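Local coordinates for protein glucoamylase (Thermoanaerobacterium thermosaccharolyticum, PDB 1LF6) that probably hydrolyses terminal alpha-1,4-linked glucose residues one after another from the non-reducing ends of glucan chains, releasing beta-D-glucose, at residues Val97-Leu109 and Lys273-Asn285. Numbering follows the deposited sequence.
Sequences VEKFTDKSLGYKL and KNNYIDEWTKYCN
With CG anti to the backbone N (chi1 -175°) and an extended chain beyond, Lys-273 lays CE over the ring of Phe-100, 3.7 Å from the centroid, a CH-pi contact. Lys-273 NZ follows over the same face, 4.5 Å from the Phe-100 centroid (cation-pi), while its salt bridge goes to Asp-123. The opposite face of the ring rests on the Gly-106–Tyr-107 peptide, and Ile-277 CD1 packs 3.6 Å from Phe-100 CD1. Tyr-276 CG is likewise anti to its N (chi1 -179°), which sends OH to Leu-105 O at 2.8 Å, 58° out of the carbonyl plane. Leu-105 CD1 lies over the six-membered ring of Trp-280, 4.2 Å from its centroid (CH-pi), and NE1 of that indole donates to Thr-42 O. Lys-103 runs straight past Cys-284, CB to SG 3.6 Å, and NZ donates in the carbonyl plane to Asn-285 OD1 at 2.9 Å. Cutting Lys-103 back to an alanine would probably leave Asn-285 OD1 without this donor and thin the CG and CD cover over Cys-284 CB. Thr-101 OG1, also hydrogen-bonded to Ser-104 OG, accepts from Lys-103 N in an ST turn, and a water joins it to Thr-281 OG1. Within the N-terminal, beta-rich domain, the hairpin tip between strands 93-99 and 107-113 thus packs against helix 269-284, with strand 118-126 beside Phe-100 and helix 296-306 touching Trp-280 and Cys-284.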
ATOM      1  N   VAL A  97      -4.950   9.822  15.780  1.00 20.79           N
ATOM      2  CA  VAL A  97      -4.723  10.452  14.490  1.00 20.44           C
ATOM      3  C   VAL A  97      -6.002  11.008  13.878  1.00 20.65           C
ATOM      4  O   VAL A  97      -7.086  10.464  14.077  1.00 21.12           O
ATOM      5  CB  VAL A  97      -4.096   9.456  13.478  1.00 18.15           C
ATOM      6  CG1 VAL A  97      -5.106   8.367  13.125  1.00 15.46           C
ATOM      7  CG2 VAL A  97      -3.638  10.203  12.218  1.00 18.11           C
ATOM      8  N   GLU A  98      -5.863  12.108  13.146  1.00 21.62           N
ATOM      9  CA  GLU A  98      -6.986  12.734  12.460  1.00 21.96           C
ATOM     10  C   GLU A  98      -6.386  13.563  11.336  1.00 20.51           C
ATOM     11  O   GLU A  98      -5.276  14.075  11.475  1.00 21.80           O
ATOM     12  CB  GLU A  98      -7.788  13.636  13.411  1.00 25.23           C
ATOM     13  CG  GLU A  98      -7.088  14.926  13.810  1.00 31.69           C
ATOM     14  CD  GLU A  98      -8.020  15.928  14.480  1.00 36.27           C
ATOM     15  OE1 GLU A  98      -7.553  17.037  14.822  1.00 40.98           O
ATOM     16  OE2 GLU A  98      -9.217  15.616  14.667  1.00 37.45           O
ATOM     17  N   LYS A  99      -7.093  13.679  10.215  1.00 19.76           N
ATOM     18  CA  LYS A  99      -6.581  14.467   9.091  1.00 20.21           C
ATOM     19  C   LYS A  99      -6.969  15.933   9.256  1.00 18.94           C
ATOM     20  O   LYS A  99      -7.906  16.247   9.986  1.00 19.71           O
ATOM     21  CB  LYS A  99      -7.130  13.933   7.758  1.00 19.59           C
ATOM     22  CG  LYS A  99      -6.861  12.445   7.517  1.00 21.60           C
ATOM     23  CD  LYS A  99      -6.896  12.073   6.038  1.00 18.42           C
ATOM     24  CE  LYS A  99      -8.233  12.386   5.377  1.00 18.57           C
ATOM     25  NZ  LYS A  99      -9.368  11.659   6.017  1.00 16.24           N
ATOM     26  N   PHE A 100      -6.242  16.821   8.581  1.00 19.75           N
ATOM     27  CA  PHE A 100      -6.527  18.254   8.647  1.00 19.48           C
ATOM     28  C   PHE A 100      -7.985  18.456   8.237  1.00 21.11           C
ATOM     29  O   PHE A 100      -8.733  19.176   8.894  1.00 22.47           O
ATOM     30  CB  PHE A 100      -5.596  19.026   7.700  1.00 19.78           C
ATOM     31  CG  PHE A 100      -4.143  18.997   8.112  1.00 20.06           C
ATOM     32  CD1 PHE A 100      -3.147  19.323   7.198  1.00 18.87           C
ATOM     33  CD2 PHE A 100      -3.771  18.652   9.412  1.00 19.67           C
ATOM     34  CE1 PHE A 100      -1.807  19.306   7.563  1.00 18.81           C
ATOM     35  CE2 PHE A 100      -2.429  18.633   9.786  1.00 19.64           C
ATOM     36  CZ  PHE A 100      -1.448  18.960   8.858  1.00 18.53           C
ATOM     37  N   THR A 101      -8.376  17.813   7.140  1.00 21.29           N
ATOM     38  CA  THR A 101      -9.744  17.871   6.636  1.00 21.67           C
ATOM     39  C   THR A 101     -10.040  16.533   5.963  1.00 23.45           C
ATOM     40  O   THR A 101      -9.140  15.708   5.786  1.00 21.81           O
ATOM     41  CB  THR A 101      -9.941  18.977   5.577  1.00 22.59           C
ATOM     42  OG1 THR A 101      -9.234  18.625   4.382  1.00 22.83           O
ATOM     43  CG2 THR A 101      -9.431  20.319   6.092  1.00 22.74           C
ATOM     44  N   ASP A 102     -11.298  16.324   5.593  1.00 24.09           N
ATOM     45  CA  ASP A 102     -11.717  15.097   4.926  1.00 25.66           C
ATOM     46  C   ASP A 102     -11.282  15.056   3.463  1.00 25.50           C
ATOM     47  O   ASP A 102     -11.491  14.058   2.771  1.00 24.13           O
ATOM     48  CB  ASP A 102     -13.238  14.948   4.995  1.00 28.52           C
ATOM     49  CG  ASP A 102     -13.707  14.356   6.305  1.00 31.70           C
ATOM     50  OD1 ASP A 102     -14.936  14.187   6.475  1.00 33.66           O
ATOM     51  OD2 ASP A 102     -12.851  14.052   7.165  1.00 34.32           O
ATOM     52  N   LYS A 103     -10.677  16.137   2.986  1.00 24.09           N
ATOM     53  CA  LYS A 103     -10.244  16.183   1.596  1.00 24.55           C
ATOM     54  C   LYS A 103      -8.776  16.562   1.451  1.00 23.37           C
ATOM     55  O   LYS A 103      -8.393  17.253   0.508  1.00 25.43           O
ATOM     56  CB  LYS A 103     -11.133  17.150   0.799  1.00 25.18           C
ATOM     57  CG  LYS A 103     -12.599  16.704   0.729  1.00 27.50           C
ATOM     58  CD  LYS A 103     -13.491  17.707   0.006  1.00 28.22           C
ATOM     59  CE  LYS A 103     -14.932  17.206  -0.090  1.00 31.45           C
ATOM     60  NZ  LYS A 103     -15.844  18.195  -0.752  1.00 31.67           N
ATOM     61  N   SER A 104      -7.962  16.108   2.401  1.00 22.92           N
ATOM     62  CA  SER A 104      -6.523  16.365   2.384  1.00 22.43           C
ATOM     63  C   SER A 104      -5.766  15.291   3.165  1.00 22.29           C
ATOM     64  O   SER A 104      -6.214  14.838   4.222  1.00 20.88           O
ATOM     65  CB  SER A 104      -6.206  17.758   2.961  1.00 22.27           C
ATOM     66  OG  SER A 104      -6.683  17.912   4.287  1.00 22.82           O
ATOM     67  N   LEU A 105      -4.621  14.877   2.632  1.00 22.16           N
ATOM     68  CA  LEU A 105      -3.810  13.860   3.293  1.00 23.65           C
ATOM     69  C   LEU A 105      -2.783  14.498   4.223  1.00 23.60           C
ATOM     70  O   LEU A 105      -1.594  14.176   4.184  1.00 23.69           O
ATOM     71  CB  LEU A 105      -3.120  12.964   2.257  1.00 23.24           C
ATOM     72  CG  LEU A 105      -4.038  12.015   1.474  1.00 24.07           C
ATOM     73  CD1 LEU A 105      -3.211  11.130   0.554  1.00 21.92           C
ATOM     74  CD2 LEU A 105      -4.832  11.155   2.442  1.00 22.78           C
ATOM     75  N   GLY A 106      -3.267  15.425   5.044  1.00 23.45           N
ATOM     76  CA  GLY A 106      -2.426  16.100   6.014  1.00 22.11           C
ATOM     77  C   GLY A 106      -2.864  15.523   7.344  1.00 21.35           C
ATOM     78  O   GLY A 106      -4.051  15.283   7.546  1.00 20.98           O
ATOM     79  N   TYR A 107      -1.931  15.307   8.260  1.00 20.40           N
ATOM     80  CA  TYR A 107      -2.297  14.702   9.533  1.00 20.73           C
ATOM     81  C   TYR A 107      -1.875  15.420  10.803  1.00 21.15           C
ATOM     82  O   TYR A 107      -0.856  16.114  10.857  1.00 20.05           O
ATOM     83  CB  TYR A 107      -1.744  13.276   9.604  1.00 21.38           C
ATOM     84  CG  TYR A 107      -2.197  12.370   8.485  1.00 19.31           C
ATOM     85  CD1 TYR A 107      -3.247  11.471   8.669  1.00 17.85           C
ATOM     86  CD2 TYR A 107      -1.558  12.393   7.249  1.00 19.70           C
ATOM     87  CE1 TYR A 107      -3.644  10.614   7.646  1.00 18.63           C
ATOM     88  CE2 TYR A 107      -1.946  11.544   6.220  1.00 17.91           C
ATOM     89  CZ  TYR A 107      -2.989  10.657   6.426  1.00 17.52           C
ATOM     90  OH  TYR A 107      -3.374   9.819   5.403  1.00 17.47           O
ATOM     91  N   LYS A 108      -2.686  15.205  11.833  1.00 21.42           N
ATOM     92  CA  LYS A 108      -2.453  15.743  13.157  1.00 22.62           C
ATOM     93  C   LYS A 108      -2.370  14.534  14.077  1.00 22.22           C
ATOM     94  O   LYS A 108      -3.240  13.659  14.051  1.00 22.33           O
ATOM     95  CB  LYS A 108      -3.613  16.638  13.600  1.00 23.74           C
ATOM     96  CG  LYS A 108      -3.468  17.158  15.027  1.00 27.30           C
ATOM     97  CD  LYS A 108      -4.681  17.983  15.442  1.00 28.57           C
ATOM     98  CE  LYS A 108      -4.541  18.480  16.864  1.00 31.60           C
ATOM     99  NZ  LYS A 108      -5.753  19.227  17.303  1.00 35.51           N
ATOM    100  N   LEU A 109      -1.315  14.475  14.873  1.00 22.09           N
ATOM    101  CA  LEU A 109      -1.134  13.368  15.805  1.00 21.95           C
ATOM    102  C   LEU A 109      -1.057  13.902  17.227  1.00 21.59           C
ATOM    103  O   LEU A 109      -0.381  14.896  17.494  1.00 23.09           O
ATOM    104  CB  LEU A 109       0.154  12.605  15.483  1.00 21.85           C
ATOM    105  CG  LEU A 109       0.191  11.752  14.212  1.00 22.69           C
ATOM    106  CD1 LEU A 109       1.627  11.333  13.915  1.00 22.66           C
ATOM    107  CD2 LEU A 109      -0.700  10.541  14.390  1.00 19.19           C
ATOM    108  N   LYS A 273       1.003  24.882   4.719  1.00 29.66           N
ATOM    109  CA  LYS A 273      -0.031  23.957   5.140  1.00 28.45           C
ATOM    110  C   LYS A 273      -1.312  24.146   4.328  1.00 28.49           C
ATOM    111  O   LYS A 273      -1.878  23.180   3.814  1.00 28.33           O
ATOM    112  CB  LYS A 273      -0.311  24.146   6.628  1.00 27.30           C
ATOM    113  CG  LYS A 273      -1.293  23.150   7.207  1.00 27.22           C
ATOM    114  CD  LYS A 273      -1.435  23.347   8.701  1.00 25.96           C
ATOM    115  CE  LYS A 273      -2.608  22.560   9.244  1.00 27.39           C
ATOM    116  NZ  LYS A 273      -2.844  22.879  10.677  1.00 30.12           N
ATOM    117  N   ASN A 274      -1.765  25.389   4.207  1.00 26.83           N
ATOM    118  CA  ASN A 274      -2.972  25.662   3.448  1.00 25.72           C
ATOM    119  C   ASN A 274      -2.813  25.279   1.975  1.00 24.91           C
ATOM    120  O   ASN A 274      -3.751  24.774   1.357  1.00 23.90           O
ATOM    121  CB  ASN A 274      -3.365  27.143   3.569  1.00 29.52           C
ATOM    122  CG  ASN A 274      -3.781  27.526   4.986  1.00 30.86           C
ATOM    123  OD1 ASN A 274      -4.421  26.745   5.689  1.00 33.67           O
ATOM    124  ND2 ASN A 274      -3.428  28.737   5.401  1.00 31.79           N
ATOM    125  N   ASN A 275      -1.631  25.520   1.413  1.00 22.71           N
ATOM    126  CA  ASN A 275      -1.378  25.181   0.014  1.00 24.86           C
ATOM    127  C   ASN A 275      -1.436  23.667  -0.176  1.00 24.51           C
ATOM    128  O   ASN A 275      -1.907  23.172  -1.202  1.00 21.55           O
ATOM    129  CB  ASN A 275      -0.001  25.692  -0.429  1.00 26.67           C
ATOM    130  CG  ASN A 275       0.058  27.211  -0.539  1.00 29.85           C
ATOM    131  OD1 ASN A 275       1.122  27.784  -0.769  1.00 32.60           O
ATOM    132  ND2 ASN A 275      -1.088  27.864  -0.382  1.00 30.06           N
ATOM    133  N   TYR A 276      -0.940  22.935   0.817  1.00 24.55           N
ATOM    134  CA  TYR A 276      -0.942  21.479   0.758  1.00 25.38           C
ATOM    135  C   TYR A 276      -2.386  21.000   0.743  1.00 25.66           C
ATOM    136  O   TYR A 276      -2.781  20.199  -0.110  1.00 25.92           O
ATOM    137  CB  TYR A 276      -0.207  20.900   1.973  1.00 24.17           C
ATOM    138  CG  TYR A 276      -0.134  19.385   2.006  1.00 21.51           C
ATOM    139  CD1 TYR A 276       0.883  18.696   1.346  1.00 21.74           C
ATOM    140  CD2 TYR A 276      -1.083  18.641   2.706  1.00 22.18           C
ATOM    141  CE1 TYR A 276       0.955  17.294   1.386  1.00 19.50           C
ATOM    142  CE2 TYR A 276      -1.023  17.246   2.752  1.00 22.06           C
ATOM    143  CZ  TYR A 276      -0.003  16.581   2.093  1.00 19.37           C
ATOM    144  OH  TYR A 276       0.054  15.206   2.148  1.00 21.56           O
ATOM    145  N   ILE A 277      -3.173  21.519   1.682  1.00 26.31           N
ATOM    146  CA  ILE A 277      -4.582  21.160   1.806  1.00 28.23           C
ATOM    147  C   ILE A 277      -5.404  21.543   0.575  1.00 28.90           C
ATOM    148  O   ILE A 277      -6.189  20.735   0.078  1.00 28.73           O
ATOM    149  CB  ILE A 277      -5.209  21.823   3.059  1.00 28.31           C
ATOM    150  CG1 ILE A 277      -4.521  21.297   4.318  1.00 27.88           C
ATOM    151  CG2 ILE A 277      -6.705  21.546   3.113  1.00 28.38           C
ATOM    152  CD1 ILE A 277      -4.920  22.029   5.593  1.00 29.93           C
ATOM    153  N   ASP A 278      -5.221  22.768   0.086  1.00 29.27           N
ATOM    154  CA  ASP A 278      -5.966  23.241  -1.082  1.00 29.43           C
ATOM    155  C   ASP A 278      -5.743  22.364  -2.308  1.00 27.29           C
ATOM    156  O   ASP A 278      -6.680  22.072  -3.049  1.00 25.83           O
ATOM    157  CB  ASP A 278      -5.583  24.686  -1.438  1.00 31.08           C
ATOM    158  CG  ASP A 278      -5.984  25.683  -0.368  1.00 33.47           C
ATOM    159  OD1 ASP A 278      -7.055  25.502   0.250  1.00 34.79           O
ATOM    160  OD2 ASP A 278      -5.234  26.662  -0.157  1.00 36.33           O
ATOM    161  N   GLU A 279      -4.497  21.955  -2.527  1.00 25.66           N
ATOM    162  CA  GLU A 279      -4.173  21.119  -3.676  1.00 26.53           C
ATOM    163  C   GLU A 279      -4.939  19.803  -3.625  1.00 25.29           C
ATOM    164  O   GLU A 279      -5.473  19.341  -4.639  1.00 24.53           O
ATOM    165  CB  GLU A 279      -2.669  20.845  -3.729  1.00 27.76           C
ATOM    166  CG  GLU A 279      -2.059  21.086  -5.099  1.00 32.92           C
ATOM    167  CD  GLU A 279      -0.558  20.847  -5.140  1.00 35.28           C
ATOM    168  OE1 GLU A 279       0.058  21.128  -6.192  1.00 39.33           O
ATOM    169  OE2 GLU A 279       0.009  20.380  -4.129  1.00 36.30           O
ATOM    170  N   TRP A 280      -4.989  19.202  -2.440  1.00 23.80           N
ATOM    171  CA  TRP A 280      -5.695  17.944  -2.247  1.00 24.42           C
ATOM    172  C   TRP A 280      -7.208  18.128  -2.317  1.00 25.21           C
ATOM    173  O   TRP A 280      -7.920  17.268  -2.834  1.00 26.27           O
ATOM    174  CB  TRP A 280      -5.311  17.328  -0.898  1.00 22.97           C
ATOM    175  CG  TRP A 280      -4.125  16.424  -0.986  1.00 22.31           C
ATOM    176  CD1 TRP A 280      -2.935  16.560  -0.330  1.00 22.44           C
ATOM    177  CD2 TRP A 280      -4.002  15.256  -1.805  1.00 22.42           C
ATOM    178  NE1 TRP A 280      -2.075  15.550  -0.693  1.00 21.28           N
ATOM    179  CE2 TRP A 280      -2.707  14.734  -1.597  1.00 22.31           C
ATOM    180  CE3 TRP A 280      -4.863  14.599  -2.697  1.00 22.35           C
ATOM    181  CZ2 TRP A 280      -2.249  13.584  -2.249  1.00 22.80           C
ATOM    182  CZ3 TRP A 280      -4.411  13.458  -3.345  1.00 22.30           C
ATOM    183  CH2 TRP A 280      -3.114  12.961  -3.117  1.00 23.59           C
ATOM    184  N   THR A 281      -7.692  19.245  -1.785  1.00 24.58           N
ATOM    185  CA  THR A 281      -9.118  19.540  -1.788  1.00 24.35           C
ATOM    186  C   THR A 281      -9.583  19.728  -3.226  1.00 24.75           C
ATOM    187  O   THR A 281     -10.649  19.253  -3.616  1.00 24.12           O
ATOM    188  CB  THR A 281      -9.416  20.815  -0.974  1.00 23.89           C
ATOM    189  OG1 THR A 281      -8.901  20.656   0.352  1.00 21.20           O
ATOM    190  CG2 THR A 281     -10.913  21.060  -0.886  1.00 24.01           C
ATOM    191  N   LYS A 282      -8.763  20.414  -4.012  1.00 25.71           N
ATOM    192  CA  LYS A 282      -9.060  20.661  -5.417  1.00 26.46           C
ATOM    193  C   LYS A 282      -9.297  19.336  -6.140  1.00 26.33           C
ATOM    194  O   LYS A 282     -10.217  19.202  -6.953  1.00 24.94           O
ATOM    195  CB  LYS A 282      -7.887  21.392  -6.068  1.00 28.32           C
ATOM    196  CG  LYS A 282      -8.045  21.620  -7.555  1.00 31.18           C
ATOM    197  CD  LYS A 282      -6.785  22.223  -8.143  1.00 34.20           C
ATOM    198  CE  LYS A 282      -6.952  22.503  -9.623  1.00 36.62           C
ATOM    199  NZ  LYS A 282      -5.733  23.152 -10.184  1.00 37.96           N
ATOM    200  N   TYR A 283      -8.450  18.357  -5.847  1.00 24.86           N
ATOM    201  CA  TYR A 283      -8.583  17.049  -6.468  1.00 23.94           C
ATOM    202  C   TYR A 283      -9.860  16.346  -6.036  1.00 22.36           C
ATOM    203  O   TYR A 283     -10.577  15.806  -6.871  1.00 22.08           O
ATOM    204  CB  TYR A 283      -7.383  16.159  -6.137  1.00 23.76           C
ATOM    205  CG  TYR A 283      -7.593  14.732  -6.587  1.00 26.27           C
ATOM    206  CD1 TYR A 283      -7.789  13.706  -5.659  1.00 25.68           C
ATOM    207  CD2 TYR A 283      -7.635  14.412  -7.944  1.00 24.00           C
ATOM    208  CE1 TYR A 283      -8.024  12.390  -6.080  1.00 26.20           C
ATOM    209  CE2 TYR A 283      -7.870  13.107  -8.374  1.00 24.90           C
ATOM    210  CZ  TYR A 283      -8.061  12.101  -7.438  1.00 25.58           C
ATOM    211  OH  TYR A 283      -8.272  10.810  -7.863  1.00 26.12           O
ATOM    212  N   CYS A 284     -10.146  16.353  -4.737  1.00 23.34           N
ATOM    213  CA  CYS A 284     -11.349  15.696  -4.236  1.00 24.25           C
ATOM    214  C   CYS A 284     -12.608  16.265  -4.869  1.00 26.72           C
ATOM    215  O   CYS A 284     -13.530  15.521  -5.211  1.00 25.75           O
ATOM    216  CB  CYS A 284     -11.451  15.827  -2.715  1.00 23.18           C
ATOM    217  SG  CYS A 284     -10.246  14.847  -1.801  1.00 25.84           S
ATOM    218  N   ASN A 285     -12.640  17.585  -5.031  1.00 29.00           N
ATOM    219  CA  ASN A 285     -13.807  18.245  -5.601  1.00 30.82           C
ATOM    220  C   ASN A 285     -13.962  18.029  -7.093  1.00 31.17           C
ATOM    221  O   ASN A 285     -14.923  18.488  -7.702  1.00 32.59           O
ATOM    222  CB  ASN A 285     -13.783  19.739  -5.281  1.00 31.40           C
ATOM    223  CG  ASN A 285     -13.985  20.010  -3.810  1.00 32.72           C
ATOM    224  OD1 ASN A 285     -14.707  19.279  -3.133  1.00 35.16           O
ATOM    225  ND2 ASN A 285     -13.359  21.065  -3.307  1.00 33.80           N
TER
HETATM  226  O   HOH W   1     -10.203  20.391   2.614  1.00 22.05           O